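Local structure of flagellar motor switch protein FliG (Thermotoga maritima, 3AJC) at residues T27-L32 / K57-L62. The protein probably forms part of the switch complex at the base of the flagellar basal body, which sets the direction of rotation under the influence of chemotaxis proteins. Sequence-based numbering, arbitrary orientation.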
loop_
_atom_site.group_PDB
_atom_site.type_symbol
_atom_site.label_atom_id
_atom_site.label_comp_id
_atom_site.label_asym_id
_atom_site.label_seq_id
_atom_site.Cartn_x
_atom_site.Cartn_y
_atom_site.Cartn_z
ATOM N N THR A 27 -8.548 7.364 -18.874
ATOM C CA THR A 27 -9.545 6.308 -18.942
ATOM C C THR A 27 -8.927 5.004 -18.442
ATOM O O THR A 27 -9.607 4.157 -17.852
ATOM C CB THR A 27 -10.037 6.136 -20.387
ATOM O OG1 THR A 27 -10.544 7.393 -20.861
ATOM C CG2 THR A 27 -11.133 5.090 -20.465
ATOM N N ILE A 28 -7.630 4.845 -18.683
ATOM C CA ILE A 28 -6.913 3.652 -18.240
ATOM C C ILE A 28 -6.822 3.676 -16.717
ATOM O O ILE A 28 -7.088 2.672 -16.054
ATOM C CB ILE A 28 -5.484 3.603 -18.842
ATOM C CG1 ILE A 28 -5.570 3.469 -20.368
ATOM C CG2 ILE A 28 -4.699 2.436 -18.237
ATOM C CD1 ILE A 28 -4.214 3.434 -21.068
ATOM N N ALA A 29 -6.456 4.837 -16.178
ATOM C CA ALA A 29 -6.338 5.037 -14.737
ATOM C C ALA A 29 -7.638 4.664 -14.025
ATOM O O ALA A 29 -7.626 4.018 -12.973
ATOM C CB ALA A 29 -5.993 6.477 -14.452
ATOM N N VAL A 30 -8.763 5.058 -14.610
ATOM C CA VAL A 30 -10.068 4.765 -14.028
ATOM C C VAL A 30 -10.373 3.277 -13.946
ATOM O O VAL A 30 -10.842 2.786 -12.909
ATOM C CB VAL A 30 -11.210 5.450 -14.825
ATOM C CG1 VAL A 30 -12.552 4.863 -14.422
ATOM C CG2 VAL A 30 -11.197 6.943 -14.559
ATOM N N VAL A 31 -10.133 2.565 -15.039
ATOM C CA VAL A 31 -10.403 1.135 -15.070
ATOM C C VAL A 31 -9.545 0.375 -14.065
ATOM O O VAL A 31 -10.046 -0.465 -13.326
ATOM C CB VAL A 31 -10.142 0.530 -16.474
ATOM C CG1 VAL A 31 -10.373 -0.988 -16.432
ATOM C CG2 VAL A 31 -11.053 1.179 -17.507
ATOM N N LEU A 32 -8.252 0.678 -14.033
ATOM C CA LEU A 32 -7.335 -0.020 -13.137
ATOM C C LEU A 32 -7.576 0.282 -11.665
ATOM O O LEU A 32 -7.441 -0.610 -10.816
ATOM C CB LEU A 32 -5.874 0.308 -13.482
ATOM C CG LEU A 32 -5.306 -0.024 -14.876
ATOM C CD1 LEU A 32 -3.785 -0.166 -14.796
ATOM C CD2 LEU A 32 -5.894 -1.311 -15.375
ATOM N N LYS A 57 0.547 7.808 -12.514
ATOM C CA LYS A 57 0.380 9.132 -11.915
ATOM C C LYS A 57 -1.107 9.523 -11.849
ATOM O O LYS A 57 -1.571 10.042 -10.830
ATOM C CB LYS A 57 1.163 10.176 -12.709
ATOM C CG LYS A 57 1.203 11.552 -12.053
ATOM C CD LYS A 57 2.007 12.544 -12.881
ATOM C CE LYS A 57 1.268 12.927 -14.156
ATOM N NZ LYS A 57 2.038 13.908 -14.985
ATOM N N ARG A 58 -1.848 9.265 -12.926
ATOM C CA ARG A 58 -3.272 9.580 -12.971
ATOM C C ARG A 58 -4.052 8.759 -11.951
ATOM O O ARG A 58 -5.083 9.202 -11.440
ATOM C CB ARG A 58 -3.831 9.325 -14.370
ATOM C CG ARG A 58 -3.505 10.421 -15.359
ATOM C CD ARG A 58 -3.888 10.025 -16.772
ATOM N NE ARG A 58 -3.539 11.069 -17.730
ATOM C CZ ARG A 58 -4.185 12.224 -17.843
ATOM N NH1 ARG A 58 -5.223 12.488 -17.062
ATOM N NH2 ARG A 58 -3.783 13.125 -18.730
ATOM N N ILE A 59 -3.569 7.554 -11.661
ATOM C CA ILE A 59 -4.237 6.711 -10.682
ATOM C C ILE A 59 -3.996 7.330 -9.309
ATOM O O ILE A 59 -4.893 7.369 -8.451
ATOM C CB ILE A 59 -3.678 5.265 -10.700
ATOM C CG1 ILE A 59 -4.101 4.562 -11.999
ATOM C CG2 ILE A 59 -4.174 4.495 -9.477
ATOM C CD1 ILE A 59 -3.558 3.148 -12.162
ATOM N N ALA A 60 -2.779 7.826 -9.117
ATOM C CA ALA A 60 -2.381 8.444 -7.863
ATOM C C ALA A 60 -3.151 9.740 -7.613
ATOM O O ALA A 60 -3.500 10.048 -6.475
ATOM C CB ALA A 60 -0.886 8.719 -7.876
ATOM N N LEU A 61 -3.421 10.489 -8.682
ATOM C CA LEU A 61 -4.131 11.763 -8.576
ATOM C C LEU A 61 -5.512 11.699 -9.213
ATOM O O LEU A 61 -6.026 12.702 -9.703
ATOM C CB LEU A 61 -3.305 12.855 -9.258
ATOM C CG LEU A 61 -1.848 13.032 -8.815
ATOM C CD1 LEU A 61 -1.133 13.879 -9.843
ATOM C CD2 LEU A 61 -1.771 13.671 -7.428
ATOM N N LEU A 62 -6.112 10.515 -9.182
ATOM C CA LEU A 62 -7.405 10.288 -9.808
ATOM C C LEU A 62 -8.478 11.378 -9.738
ATOM O O LEU A 62 -9.016 11.772 -10.764
ATOM C CB LEU A 62 -8.006 8.970 -9.317
ATOM C CG LEU A 62 -9.133 8.477 -10.229
ATOM C CD1 LEU A 62 -8.568 8.124 -11.596
ATOM C CD2 LEU A 62 -9.798 7.263 -9.604
#
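A29 points its methyl toward the last turn of helix 49-60, most nearly at CB of R58; R58, I59 and L62, the last past the helix end, meet it from three directions roughly at right angles. Its CB lies 3.6 Å from CB of R58, while CG1 of I59 comes within 3.6 Å of A29 CA, touching backbone and methyl alike. With only a methyl between them, the helices approach closely: the CA atoms of A29 and I59 are 4.9 Å apart. I59 reaches across by its longer branch; CG1 stands anti to the carbonyl carbon (chi1 -70°), and CD1 extends beyond it to meet CB of L32 at 3.9 Å. L32 continues into helix 37-46, touching A40, I43 and L44. L62 offers one methyl, CD1, 4.1 Å from CG2 of V30 and 4.2 Å from CB of A29; the V30 and L62 side chains cross nearly perpendicularly. R58 contributes only the base of its side chain. From CG to NE it runs extended, away from A29, and NH1 hydrogen-bonds OE1 of Q26, earlier on helix 25-33. R58 and Q26 both belong to the EHPQR motif, important for FliM interaction. Between 27-32 and 57-62 the contact is wholly apolar, so close packing around A29 joins these two helices of the middle domain, while the polar link between motif residues lies beside this apolar patch.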